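Local structure of BH2331 protein (Bacillus halodurans, 1VL5) at residues A33-N38 with F104-C109; P117-F122 with L174-E179; V151-V156 with H165-K170; E157-Y162 with Q211-F216. The protein probably acts as an S-adenosylmethionine-dependent methyltransferase with a Rossmann-like fold, transferring a methyl group to an acceptor. All coordinates share one frame; numbering follows the deposited sequence.

Contact 1: A33-N38 with F104-C109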
loop_
_atom_site.group_PDB
_atom_site.type_symbol
_atom_site.label_atom_id
_atom_site.label_comp_id
_atom_site.label_asym_id
_atom_site.label_seq_id
_atom_site.Cartn_x
_atom_site.Cartn_y
_atom_site.Cartn_z
ATOM N N ALA A 33 11.213 9.857 -3.646
ATOM C CA ALA A 33 10.610 11.059 -3.043
ATOM C C ALA A 33 11.374 12.328 -3.376
ATOM O O ALA A 33 10.800 13.383 -3.612
ATOM C CB ALA A 33 10.493 10.881 -1.514
ATOM N N ALA A 34 12.698 12.222 -3.373
ATOM C CA ALA A 34 13.556 13.319 -3.762
ATOM C C ALA A 34 13.364 14.489 -2.774
ATOM O O ALA A 34 13.154 15.616 -3.152
ATOM C CB ALA A 34 13.295 13.744 -5.193
ATOM N N LEU A 35 13.478 14.183 -1.490
ATOM C CA LEU A 35 13.125 15.130 -0.430
ATOM C C LEU A 35 14.021 16.312 -0.405
ATOM O O LEU A 35 15.224 16.187 -0.657
ATOM C CB LEU A 35 13.198 14.454 0.918
ATOM C CG LEU A 35 12.301 13.275 1.170
ATOM C CD1 LEU A 35 12.681 12.746 2.552
ATOM C CD2 LEU A 35 10.835 13.693 1.086
ATOM N N LYS A 36 13.453 17.448 -0.025
ATOM C CA LYS A 36 14.180 18.722 0.080
ATOM C C LYS A 36 14.439 19.197 1.525
ATOM O O LYS A 36 15.244 20.090 1.709
ATOM C CB LYS A 36 13.428 19.827 -0.648
ATOM C CG LYS A 36 13.124 19.551 -2.120
ATOM N N GLY A 37 13.752 18.643 2.523
ATOM C CA GLY A 37 14.012 18.969 3.893
ATOM C C GLY A 37 12.971 19.917 4.477
ATOM O O GLY A 37 12.879 20.050 5.668
ATOM N N ASN A 38 12.130 20.521 3.650
ATOM C CA ASN A 38 11.160 21.489 4.165
ATOM C C ASN A 38 9.742 20.927 4.267
ATOM O O ASN A 38 8.808 21.646 4.547
ATOM C CB ASN A 38 11.095 22.698 3.234
ATOM C CG ASN A 38 10.575 22.335 1.857
ATOM O OD1 ASN A 38 10.789 21.233 1.367
ATOM N ND2 ASN A 38 9.889 23.265 1.226
ATOM N N PHE A 104 -0.307 19.990 2.568
ATOM C CA PHE A 104 0.868 19.126 2.551
ATOM C C PHE A 104 1.734 19.258 1.324
ATOM O O PHE A 104 1.231 19.404 0.219
ATOM C CB PHE A 104 0.391 17.654 2.751
ATOM C CG PHE A 104 -0.306 17.443 4.067
ATOM C CD1 PHE A 104 0.439 17.403 5.252
ATOM C CD2 PHE A 104 -1.689 17.447 4.165
ATOM C CE1 PHE A 104 -0.188 17.257 6.468
ATOM C CE2 PHE A 104 -2.335 17.311 5.412
ATOM C CZ PHE A 104 -1.546 17.225 6.571
ATOM N N HIS A 105 3.069 19.139 1.484
ATOM C CA HIS A 105 3.935 18.959 0.319
ATOM C C HIS A 105 3.893 17.539 -0.234
ATOM O O HIS A 105 4.029 17.332 -1.448
ATOM C CB HIS A 105 5.357 19.334 0.659
ATOM C CG HIS A 105 5.482 20.722 1.211
ATOM N ND1 HIS A 105 5.308 21.002 2.549
ATOM C CD2 HIS A 105 5.759 21.900 0.610
ATOM C CE1 HIS A 105 5.517 22.293 2.751
ATOM N NE2 HIS A 105 5.784 22.863 1.590
ATOM N N ILE A 106 3.705 16.557 0.667
ATOM C CA ILE A 106 3.725 15.146 0.312
ATOM C C ILE A 106 2.584 14.411 0.978
ATOM O O ILE A 106 2.303 14.634 2.118
ATOM C CB ILE A 106 5.095 14.470 0.700
ATOM C CG1 ILE A 106 6.260 15.156 -0.008
ATOM C CG2 ILE A 106 5.054 12.974 0.345
ATOM C CD1 ILE A 106 7.636 14.666 0.414
ATOM N N VAL A 107 1.906 13.542 0.234
ATOM C CA VAL A 107 1.029 12.560 0.837
ATOM C C VAL A 107 1.641 11.222 0.512
ATOM O O VAL A 107 1.924 10.943 -0.653
ATOM C CB VAL A 107 -0.424 12.639 0.304
ATOM C CG1 VAL A 107 -1.276 11.544 0.906
ATOM C CG2 VAL A 107 -1.043 13.952 0.625
ATOM N N THR A 108 1.844 10.403 1.533
ATOM C CA THR A 108 2.270 9.029 1.351
ATOM C C THR A 108 1.205 8.032 1.763
ATOM O O THR A 108 0.405 8.278 2.684
ATOM C CB THR A 108 3.571 8.682 2.150
ATOM O OG1 THR A 108 3.512 9.135 3.524
ATOM C CG2 THR A 108 4.734 9.265 1.511
ATOM N N CYS A 109 1.202 6.886 1.098
ATOM C CA CYS A 109 0.280 5.813 1.425
ATOM C C CYS A 109 0.858 4.480 0.928
ATOM O O CYS A 109 0.992 4.280 -0.267
ATOM C CB CYS A 109 -1.072 6.034 0.753
ATOM S SG CYS A 109 -2.310 4.892 1.343
#

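Contact 2: P117-F122 with L174-E179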
loop_
_atom_site.group_PDB
_atom_site.type_symbol
_atom_site.label_atom_id
_atom_site.label_comp_id
_atom_site.label_asym_id
_atom_site.label_seq_id
_atom_site.Cartn_x
_atom_site.Cartn_y
_atom_site.Cartn_z
ATOM N N PRO A 117 -12.406 1.007 1.018
ATOM C CA PRO A 117 -13.576 0.630 0.258
ATOM C C PRO A 117 -13.862 1.551 -0.945
ATOM O O PRO A 117 -14.469 1.127 -1.922
ATOM C CB PRO A 117 -14.705 0.666 1.316
ATOM C CG PRO A 117 -14.252 1.554 2.350
ATOM C CD PRO A 117 -12.765 1.538 2.346
ATOM N N ASN A 118 -13.423 2.795 -0.892
ATOM C CA ASN A 118 -13.635 3.742 -1.979
ATOM C C ASN A 118 -12.377 4.515 -2.310
ATOM O O ASN A 118 -12.283 5.705 -2.028
ATOM C CB ASN A 118 -14.717 4.729 -1.582
ATOM C CG ASN A 118 -16.012 4.051 -1.224
ATOM O OD1 ASN A 118 -16.724 3.560 -2.108
ATOM N ND2 ASN A 118 -16.353 4.061 0.070
ATOM N N PRO A 119 -11.394 3.842 -2.913
ATOM C CA PRO A 119 -10.111 4.481 -3.036
ATOM C C PRO A 119 -10.063 5.693 -3.960
ATOM O O PRO A 119 -9.243 6.573 -3.756
ATOM C CB PRO A 119 -9.218 3.348 -3.549
ATOM C CG PRO A 119 -10.089 2.505 -4.308
ATOM C CD PRO A 119 -11.374 2.495 -3.491
ATOM N N ALA A 120 -10.946 5.792 -4.951
ATOM C CA ALA A 120 -11.083 7.066 -5.685
ATOM C C ALA A 120 -11.281 8.302 -4.751
ATOM O O ALA A 120 -10.827 9.393 -5.072
ATOM C CB ALA A 120 -12.201 6.975 -6.699
ATOM N N SER A 121 -12.025 8.163 -3.650
ATOM C CA SER A 121 -12.200 9.290 -2.735
ATOM C C SER A 121 -10.967 9.615 -1.988
ATOM O O SER A 121 -10.749 10.785 -1.643
ATOM C CB SER A 121 -13.339 9.063 -1.726
ATOM O OG SER A 121 -14.500 8.654 -2.399
ATOM N N PHE A 122 -10.164 8.598 -1.666
ATOM C CA PHE A 122 -8.879 8.856 -1.065
ATOM C C PHE A 122 -8.003 9.645 -2.068
ATOM O O PHE A 122 -7.362 10.618 -1.709
ATOM C CB PHE A 122 -8.189 7.558 -0.595
ATOM C CG PHE A 122 -6.715 7.576 -0.750
ATOM C CD1 PHE A 122 -5.925 8.287 0.133
ATOM C CD2 PHE A 122 -6.101 6.858 -1.767
ATOM C CE1 PHE A 122 -4.590 8.303 -0.011
ATOM C CE2 PHE A 122 -4.714 6.884 -1.910
ATOM C CZ PHE A 122 -3.983 7.610 -1.038
ATOM N N LEU A 174 -3.856 4.380 -12.949
ATOM C CA LEU A 174 -3.652 5.436 -13.911
ATOM C C LEU A 174 -4.910 6.244 -14.167
ATOM O O LEU A 174 -4.855 7.488 -14.241
ATOM C CB LEU A 174 -3.187 4.889 -15.260
ATOM C CG LEU A 174 -1.849 4.160 -15.393
ATOM C CD1 LEU A 174 -1.695 3.707 -16.845
ATOM C CD2 LEU A 174 -0.706 5.010 -14.961
ATOM N N LYS A 175 -6.026 5.546 -14.357
ATOM C CA LYS A 175 -7.332 6.219 -14.519
ATOM C C LYS A 175 -7.754 7.015 -13.259
ATOM O O LYS A 175 -8.161 8.182 -13.356
ATOM C CB LYS A 175 -8.390 5.204 -14.909
ATOM C CG LYS A 175 -8.197 4.688 -16.332
ATOM C CD LYS A 175 -9.087 3.537 -16.794
ATOM C CE LYS A 175 -8.819 3.178 -18.318
ATOM N NZ LYS A 175 -8.657 4.342 -19.416
HETATM N N MSE A 176 -7.669 6.410 -12.077
HETATM C CA MSE A 176 -7.958 7.155 -10.847
HETATM C C MSE A 176 -7.108 8.392 -10.663
HETATM O O MSE A 176 -7.605 9.431 -10.237
HETATM C CB MSE A 176 -7.858 6.246 -9.600
HETATM C CG MSE A 176 -9.063 5.300 -9.506
HETATM SE SE MSE A 176 -9.095 4.274 -7.815
HETATM C CE MSE A 176 -7.985 2.760 -8.438
ATOM N N LEU A 177 -5.818 8.313 -10.976
ATOM C CA LEU A 177 -4.936 9.463 -10.802
ATOM C C LEU A 177 -5.299 10.547 -11.767
ATOM O O LEU A 177 -5.465 11.699 -11.394
ATOM C CB LEU A 177 -3.480 9.071 -10.986
ATOM C CG LEU A 177 -2.854 8.199 -9.886
ATOM C CD1 LEU A 177 -1.535 7.677 -10.405
ATOM C CD2 LEU A 177 -2.635 8.967 -8.556
ATOM N N GLU A 178 -5.472 10.205 -13.035
ATOM C CA GLU A 178 -5.812 11.246 -14.001
ATOM C C GLU A 178 -7.159 11.878 -13.655
ATOM O O GLU A 178 -7.318 13.104 -13.725
ATOM C CB GLU A 178 -5.831 10.698 -15.410
ATOM C CG GLU A 178 -6.002 11.774 -16.512
ATOM C CD GLU A 178 -6.072 11.176 -17.892
ATOM O OE1 GLU A 178 -5.070 10.547 -18.317
ATOM O OE2 GLU A 178 -7.116 11.378 -18.560
ATOM N N GLU A 179 -8.136 11.054 -13.336
ATOM C CA GLU A 179 -9.488 11.552 -13.042
ATOM C C GLU A 179 -9.475 12.563 -11.927
ATOM O O GLU A 179 -10.266 13.497 -11.951
ATOM C CB GLU A 179 -10.466 10.444 -12.722
ATOM C CG GLU A 179 -10.869 9.691 -14.026
ATOM C CD GLU A 179 -11.637 8.388 -13.816
ATOM O OE1 GLU A 179 -12.234 8.244 -12.736
ATOM O OE2 GLU A 179 -11.613 7.498 -14.720
#

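Contact 3: V151-V156 with H165-K170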
loop_
_atom_site.group_PDB
_atom_site.type_symbol
_atom_site.label_atom_id
_atom_site.label_comp_id
_atom_site.label_asym_id
_atom_site.label_seq_id
_atom_site.Cartn_x
_atom_site.Cartn_y
_atom_site.Cartn_z
ATOM N N VAL A 151 -8.797 -11.379 -11.024
ATOM C CA VAL A 151 -9.825 -11.901 -10.167
ATOM C C VAL A 151 -9.266 -12.995 -9.217
ATOM O O VAL A 151 -9.595 -13.035 -8.003
ATOM C CB VAL A 151 -11.027 -12.358 -11.000
ATOM C CG1 VAL A 151 -12.130 -12.983 -10.134
ATOM C CG2 VAL A 151 -11.648 -11.140 -11.734
ATOM N N PHE A 152 -8.391 -13.829 -9.748
ATOM C CA PHE A 152 -7.825 -14.931 -9.014
ATOM C C PHE A 152 -6.909 -14.440 -7.915
ATOM O O PHE A 152 -6.993 -14.916 -6.781
ATOM C CB PHE A 152 -7.061 -15.841 -10.009
ATOM C CG PHE A 152 -6.268 -16.932 -9.353
ATOM C CD1 PHE A 152 -6.871 -18.100 -8.915
ATOM C CD2 PHE A 152 -4.926 -16.795 -9.163
ATOM C CE1 PHE A 152 -6.129 -19.075 -8.316
ATOM C CE2 PHE A 152 -4.215 -17.760 -8.551
ATOM C CZ PHE A 152 -4.805 -18.903 -8.134
ATOM N N TYR A 153 -6.030 -13.493 -8.270
ATOM C CA TYR A 153 -5.061 -12.910 -7.351
ATOM C C TYR A 153 -5.834 -12.284 -6.210
ATOM O O TYR A 153 -5.550 -12.531 -5.060
ATOM C CB TYR A 153 -4.168 -11.849 -8.053
ATOM C CG TYR A 153 -3.311 -11.106 -7.077
ATOM C CD1 TYR A 153 -2.270 -11.747 -6.430
ATOM C CD2 TYR A 153 -3.573 -9.762 -6.740
ATOM C CE1 TYR A 153 -1.478 -11.069 -5.465
ATOM C CE2 TYR A 153 -2.782 -9.088 -5.735
ATOM C CZ TYR A 153 -1.757 -9.752 -5.122
ATOM O OH TYR A 153 -0.970 -9.119 -4.146
ATOM N N ASN A 154 -6.851 -11.499 -6.536
ATOM C CA ASN A 154 -7.615 -10.830 -5.528
ATOM C C ASN A 154 -8.438 -11.820 -4.654
ATOM O O ASN A 154 -8.557 -11.622 -3.437
ATOM C CB ASN A 154 -8.517 -9.775 -6.163
ATOM C CG ASN A 154 -7.829 -8.447 -6.286
ATOM O OD1 ASN A 154 -7.467 -7.857 -5.272
ATOM N ND2 ASN A 154 -7.573 -7.997 -7.521
ATOM N N TYR A 155 -9.011 -12.854 -5.270
ATOM C CA TYR A 155 -9.759 -13.875 -4.490
ATOM C C TYR A 155 -8.840 -14.520 -3.435
ATOM O O TYR A 155 -9.166 -14.648 -2.245
ATOM C CB TYR A 155 -10.349 -14.954 -5.413
ATOM C CG TYR A 155 -10.970 -16.106 -4.647
ATOM C CD1 TYR A 155 -12.302 -16.088 -4.285
ATOM C CD2 TYR A 155 -10.195 -17.201 -4.264
ATOM C CE1 TYR A 155 -12.858 -17.158 -3.542
ATOM C CE2 TYR A 155 -10.730 -18.259 -3.529
ATOM C CZ TYR A 155 -12.054 -18.249 -3.158
ATOM O OH TYR A 155 -12.547 -19.363 -2.423
ATOM N N VAL A 156 -7.645 -14.863 -3.864
ATOM C CA VAL A 156 -6.630 -15.426 -2.979
ATOM C C VAL A 156 -6.209 -14.488 -1.839
ATOM O O VAL A 156 -6.062 -14.909 -0.668
ATOM C CB VAL A 156 -5.415 -15.869 -3.834
ATOM C CG1 VAL A 156 -4.273 -16.267 -2.974
ATOM C CG2 VAL A 156 -5.844 -17.061 -4.792
ATOM N N HIS A 165 -9.854 -5.451 0.432
ATOM C CA HIS A 165 -10.862 -5.085 -0.552
ATOM C C HIS A 165 -10.427 -5.414 -1.980
ATOM O O HIS A 165 -10.979 -6.314 -2.642
ATOM C CB HIS A 165 -11.248 -3.619 -0.423
ATOM C CG HIS A 165 -12.261 -3.186 -1.447
ATOM N ND1 HIS A 165 -13.339 -3.970 -1.791
ATOM C CD2 HIS A 165 -12.354 -2.070 -2.209
ATOM C CE1 HIS A 165 -14.043 -3.362 -2.727
ATOM N NE2 HIS A 165 -13.477 -2.200 -2.990
ATOM N N ARG A 166 -9.432 -4.691 -2.478
ATOM C CA ARG A 166 -9.005 -4.901 -3.861
ATOM C C ARG A 166 -7.638 -4.350 -4.118
ATOM O O ARG A 166 -7.319 -3.238 -3.710
ATOM C CB ARG A 166 -9.995 -4.283 -4.853
ATOM C CG ARG A 166 -9.567 -4.419 -6.277
ATOM C CD ARG A 166 -10.676 -4.085 -7.292
ATOM N NE ARG A 166 -10.121 -3.954 -8.645
ATOM C CZ ARG A 166 -9.668 -4.978 -9.381
ATOM N NH1 ARG A 166 -9.688 -6.197 -8.906
ATOM N NH2 ARG A 166 -9.152 -4.772 -10.585
ATOM N N ALA A 167 -6.817 -5.185 -4.729
ATOM C CA ALA A 167 -5.581 -4.783 -5.382
ATOM C C ALA A 167 -5.943 -4.462 -6.821
ATOM O O ALA A 167 -6.368 -5.331 -7.561
ATOM C CB ALA A 167 -4.552 -5.913 -5.314
ATOM N N TRP A 168 -5.810 -3.186 -7.188
ATOM C CA TRP A 168 -6.289 -2.683 -8.438
ATOM C C TRP A 168 -5.227 -2.897 -9.512
ATOM O O TRP A 168 -4.021 -3.075 -9.192
ATOM C CB TRP A 168 -6.664 -1.208 -8.298
ATOM C CG TRP A 168 -7.734 -0.983 -7.313
ATOM C CD1 TRP A 168 -7.591 -0.930 -5.945
ATOM C CD2 TRP A 168 -9.136 -0.799 -7.572
ATOM N NE1 TRP A 168 -8.818 -0.728 -5.357
ATOM C CE2 TRP A 168 -9.781 -0.660 -6.329
ATOM C CE3 TRP A 168 -9.898 -0.712 -8.728
ATOM C CZ2 TRP A 168 -11.155 -0.450 -6.219
ATOM C CZ3 TRP A 168 -11.265 -0.542 -8.615
ATOM C CH2 TRP A 168 -11.873 -0.378 -7.374
ATOM N N LYS A 169 -5.678 -2.934 -10.767
ATOM C CA LYS A 169 -4.774 -2.981 -11.924
ATOM C C LYS A 169 -3.977 -1.684 -11.953
ATOM O O LYS A 169 -4.452 -0.632 -11.500
ATOM C CB LYS A 169 -5.495 -3.130 -13.268
ATOM C CG LYS A 169 -6.485 -4.316 -13.394
ATOM C CD LYS A 169 -7.179 -4.230 -14.758
ATOM C CE LYS A 169 -8.217 -5.326 -15.147
ATOM N NZ LYS A 169 -7.840 -6.672 -14.776
ATOM N N LYS A 170 -2.760 -1.774 -12.476
ATOM C CA LYS A 170 -2.000 -0.606 -12.800
ATOM C C LYS A 170 -2.793 0.384 -13.661
ATOM O O LYS A 170 -2.764 1.562 -13.405
ATOM C CB LYS A 170 -0.678 -1.021 -13.456
ATOM C CG LYS A 170 0.278 -1.725 -12.506
ATOM C CD LYS A 170 1.662 -2.018 -13.131
ATOM C CE LYS A 170 1.657 -2.953 -14.308
ATOM N NZ LYS A 170 1.386 -4.375 -13.858
#

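Contact 4: E157-Y162 with Q211-F216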
loop_
_atom_site.group_PDB
_atom_site.type_symbol
_atom_site.label_atom_id
_atom_site.label_comp_id
_atom_site.label_asym_id
_atom_site.label_seq_id
_atom_site.Cartn_x
_atom_site.Cartn_y
_atom_site.Cartn_z
ATOM N N GLU A 157 -6.004 -13.214 -2.164
ATOM C CA GLU A 157 -5.670 -12.212 -1.156
ATOM C C GLU A 157 -6.745 -12.096 -0.067
ATOM O O GLU A 157 -6.438 -11.958 1.149
ATOM C CB GLU A 157 -5.525 -10.856 -1.834
ATOM C CG GLU A 157 -4.306 -10.711 -2.651
ATOM C CD GLU A 157 -3.061 -10.827 -1.813
ATOM O OE1 GLU A 157 -2.920 -10.112 -0.804
ATOM O OE2 GLU A 157 -2.217 -11.655 -2.178
ATOM N N LYS A 158 -7.995 -12.131 -0.512
ATOM C CA LYS A 158 -9.110 -12.015 0.405
ATOM C C LYS A 158 -9.381 -13.249 1.272
ATOM O O LYS A 158 -9.818 -13.127 2.409
ATOM C CB LYS A 158 -10.370 -11.590 -0.281
ATOM C CG LYS A 158 -11.336 -10.877 0.699
ATOM C CD LYS A 158 -12.390 -10.113 -0.109
ATOM C CE LYS A 158 -13.563 -9.665 0.744
ATOM N NZ LYS A 158 -13.233 -9.692 2.193
ATOM N N GLU A 159 -9.135 -14.427 0.734
ATOM C CA GLU A 159 -9.199 -15.626 1.572
ATOM C C GLU A 159 -8.221 -15.555 2.703
ATOM O O GLU A 159 -8.516 -15.954 3.787
ATOM C CB GLU A 159 -8.932 -16.865 0.746
ATOM C CG GLU A 159 -10.064 -17.216 -0.142
ATOM C CD GLU A 159 -11.382 -17.419 0.583
ATOM O OE1 GLU A 159 -11.522 -18.319 1.437
ATOM O OE2 GLU A 159 -12.288 -16.642 0.266
ATOM N N ARG A 160 -7.052 -15.026 2.436
ATOM C CA ARG A 160 -6.013 -14.904 3.420
ATOM C C ARG A 160 -6.208 -13.723 4.412
ATOM O O ARG A 160 -5.844 -13.838 5.587
ATOM C CB ARG A 160 -4.701 -14.832 2.667
ATOM C CG ARG A 160 -3.476 -14.669 3.561
ATOM C CD ARG A 160 -2.973 -13.312 3.398
ATOM N NE ARG A 160 -1.851 -13.045 4.247
ATOM C CZ ARG A 160 -1.299 -11.857 4.307
ATOM N NH1 ARG A 160 -1.782 -10.840 3.572
ATOM N NH2 ARG A 160 -0.271 -11.674 5.091
ATOM N N ASP A 161 -6.803 -12.620 3.935
ATOM C CA ASP A 161 -7.066 -11.422 4.730
ATOM C C ASP A 161 -8.464 -10.923 4.436
ATOM O O ASP A 161 -8.696 -10.240 3.458
ATOM C CB ASP A 161 -6.032 -10.348 4.426
ATOM C CG ASP A 161 -6.250 -9.054 5.228
ATOM O OD1 ASP A 161 -7.131 -8.999 6.079
ATOM O OD2 ASP A 161 -5.535 -8.082 4.948
ATOM N N TYR A 162 -9.401 -11.295 5.299
ATOM C CA TYR A 162 -10.812 -10.960 5.154
ATOM C C TYR A 162 -11.031 -9.469 4.987
ATOM O O TYR A 162 -11.997 -9.064 4.361
ATOM N N GLN A 211 -5.157 -25.105 4.417
ATOM C CA GLN A 211 -5.261 -26.287 3.572
ATOM C C GLN A 211 -6.252 -26.031 2.426
ATOM O O GLN A 211 -6.067 -26.466 1.278
ATOM C CB GLN A 211 -5.784 -27.474 4.396
ATOM C CG GLN A 211 -5.820 -28.787 3.618
ATOM C CD GLN A 211 -4.408 -29.215 3.272
ATOM O OE1 GLN A 211 -3.595 -29.457 4.169
ATOM N NE2 GLN A 211 -4.101 -29.306 1.985
ATOM N N GLU A 212 -7.343 -25.353 2.765
ATOM C CA GLU A 212 -8.400 -25.105 1.799
ATOM C C GLU A 212 -7.842 -24.189 0.700
ATOM O O GLU A 212 -8.026 -24.426 -0.479
ATOM C CB GLU A 212 -9.582 -24.427 2.492
ATOM C CG GLU A 212 -10.700 -24.121 1.524
ATOM C CD GLU A 212 -11.765 -23.245 2.136
ATOM O OE1 GLU A 212 -11.412 -22.135 2.576
ATOM O OE2 GLU A 212 -12.935 -23.669 2.188
ATOM N N LEU A 213 -7.140 -23.155 1.112
ATOM C CA LEU A 213 -6.636 -22.173 0.155
ATOM C C LEU A 213 -5.547 -22.799 -0.748
ATOM O O LEU A 213 -5.527 -22.594 -1.953
ATOM C CB LEU A 213 -6.104 -20.960 0.902
ATOM C CG LEU A 213 -5.460 -19.841 0.072
ATOM C CD1 LEU A 213 -6.362 -19.398 -1.082
ATOM C CD2 LEU A 213 -5.170 -18.657 0.977
ATOM N N SER A 214 -4.654 -23.579 -0.158
ATOM C CA SER A 214 -3.633 -24.295 -0.937
ATOM C C SER A 214 -4.309 -25.259 -1.967
ATOM O O SER A 214 -3.971 -25.278 -3.137
ATOM C CB SER A 214 -2.713 -25.031 0.022
ATOM O OG SER A 214 -1.832 -25.902 -0.652
ATOM N N ASP A 215 -5.269 -26.031 -1.493
ATOM C CA ASP A 215 -6.029 -26.951 -2.335
ATOM C C ASP A 215 -6.676 -26.207 -3.494
ATOM O O ASP A 215 -6.585 -26.657 -4.654
ATOM C CB ASP A 215 -7.111 -27.693 -1.513
ATOM C CG ASP A 215 -6.548 -28.797 -0.659
ATOM O OD1 ASP A 215 -5.387 -29.198 -0.906
ATOM O OD2 ASP A 215 -7.273 -29.274 0.264
ATOM N N PHE A 216 -7.265 -25.040 -3.205
ATOM C CA PHE A 216 -7.879 -24.226 -4.258
ATOM C C PHE A 216 -6.860 -23.724 -5.326
ATOM O O PHE A 216 -7.106 -23.728 -6.551
ATOM C CB PHE A 216 -8.614 -23.024 -3.603
ATOM C CG PHE A 216 -9.047 -21.951 -4.589
ATOM C CD1 PHE A 216 -10.254 -22.059 -5.268
ATOM C CD2 PHE A 216 -8.234 -20.851 -4.852
ATOM C CE1 PHE A 216 -10.641 -21.074 -6.214
ATOM C CE2 PHE A 216 -8.616 -19.880 -5.765
ATOM C CZ PHE A 216 -9.835 -19.997 -6.444
HETATM O O HOH W 1 -9.900 -20.628 1.136
#

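Contact 1: A33-N38 with F104-C109
Leu35 on Ile106 and Asn38 beside His105 form a contact of two small, separate patches, joining the loop that follows helix 26-33 to strand 104-110. No hydrogen bond links the two segments, and together they bury just 152 Å². The apolar patch is a meeting of methyls: Leu35 CD2 lies 3.4 Å from Ile106 CD1, tighter than ordinary van der Waals contact, and the two side chains cross at about a right angle. Ile106 reaches this far because its chain runs extended beyond CG1 (chi2 174°), which carries CD1 out toward the loop. Phe55 and Phe58 also pack on Leu35, while Gln135 and Leu137 of the neighbouring strand touch Ile106. The loop leads straight into strand 40-44, and this strand pairs in parallel with 104-110, as the first and fourth strands do at the middle of the methyltransferase sheet; the contact thus lies beside this pairing, on the chain that leads into strand 40-44. At the second patch the carbonyl Asn38 O stands 3.8 Å from His105 CE1, coming in obliquely to the ring. Asn38 ND2 is 4.1 Å from His105 NE2, with amide and imidazole planes 45° apart, which amounts to loose packing. The ring's firm polar tie is made by ND1, hydrogen-bonded to the backbone N of Glu40.

Contact 2: P117-F122 with L174-E179
Met176, a selenomethionine, reaches from helix 170-180 to the first turn of helix 119-129, so the contact is helix-to-helix packing over a Rossmann-like sheet. Both helices lie on one face of strand 134-142, where Phe122 touches Leu138 and Leu177 touches Leu136. The close side is built round one atom: Met176 SE stands 3.7 Å from Ala120 N and 4.0 Å from Ala120 CA, against the backbone at the start of the helix. The Pro119 ring adds a second apolar surface there, and Trp168 packs on both Pro119 and Met176. The fit is looser toward solvent: Ala120 CB, of an exposed residue, is 4.3 Å from Met176 SE. In all, the two segments bury 99 Å² and share no hydrogen bond. The Met176 chain is extended as far as SE (chi2 -173°), which sets SE 4.1 Å from Pro119 CG; the bend at chi3 (-88°) then turns the terminal methyl to the Trp168 ring, Met176 CE lying 3.8 Å from Trp168 CD2.

Contact 3: V151-V156 with H165-K170
Asn154 OD1 is gripped twice: it accepts a hydrogen bond from the backbone Ala167 N at 2.8 Å and another from His164 NE2. At the other end of the amide, Asn154 ND2 donates to Ala167 O at 2.9 Å. Both bonds to Ala167 are nearly straight, with N-H...O angles of 164° and 166°, and each donor lies in the carbonyl plane on a lone pair. One side-chain amide therefore pairs with both backbone polar groups of a single residue, which fixes its rotation and satisfies them in a buried setting. ND2 has a further acceptor in Asp150 OD1. Arg166 NH1 comes within 3.1 Å of Asn154 ND2, but these are two donors and no bond joins them; that guanidinium nitrogen forms a salt bridge with the same Asp150 oxygen, a shared acceptor that probably accounts for the closeness. Replacing Asn154 by an alanine would probably leave Ala167 N and O without their partners and free this length of loop to shift. Beside the amide, Ala167 CB meets Tyr153 at the ring edge, in plane, 3.7 Å from CE2. Arg166 in turn lays its CD over the centre of the Trp168 ring, 3.5 Å above the plane. The contact thus holds the connecting loop against the middle of helix 147-160 just before helix 170-180 begins, while the backbone of Trp168 is hydrogen-bonded to that of Ala143, just past strand 134-142.

Contact 4: E157-Y162 with Q211-F216
Leu213 lays both its methyls against the far end of helix 147-160, its CD1 4.0 Å from Glu159 CB and its CD2 4.2 Å from Arg160 CB. This is helix-to-helix packing, between the last turn of 147-160 and the middle of helix 207-218. The leucine points across because its CG is anti to the backbone N (chi1 177°), and Phe196 of helix 196-202 also packs on it. Arg160 lends only its base here: its guanidinium leads away to Trp199, with which it makes a cation-pi contact and whose carbonyl O accepts from Arg160 NH2. Alongside the apolar pair two acids converge, Glu159 OE1 and Glu212 OE1 standing 4.0 Å apart with carboxylate planes 64° to each other. Such like charges would probably repel, and the ion pair of Glu159 with Lys209 is long and weak. A water between them probably eases the approach, donating one hydrogen to each carboxylate, its oxygen 2.8 Å from Glu159 OE1 and 2.6 Å from Glu212 OE1.

In the fold
The four contacts run from the Rossmann-like sheet to the helices beyond it. Contact 1 closes first along the chain and touches contact 2, about 20 Å away between centres, through Cys109 and Phe122 on consecutive elements, strand 104-110 and helix 119-129. Contact 3 is nested in the loop that contact 2 closes, their centres about 16 Å apart, and meets it at Trp168. Contacts 3 and 4 share helix 147-160, have centres about 13 Å apart, and join at Phe216. Contact 4 alternates along the chain with contacts 2 and 3. The centres of contacts 1 and 4 are about 37 Å apart, on opposite sides of the chain's centre. Helix 147-160, used by contacts 3 and 4, links the loop before helix 170-180 to helix 207-218.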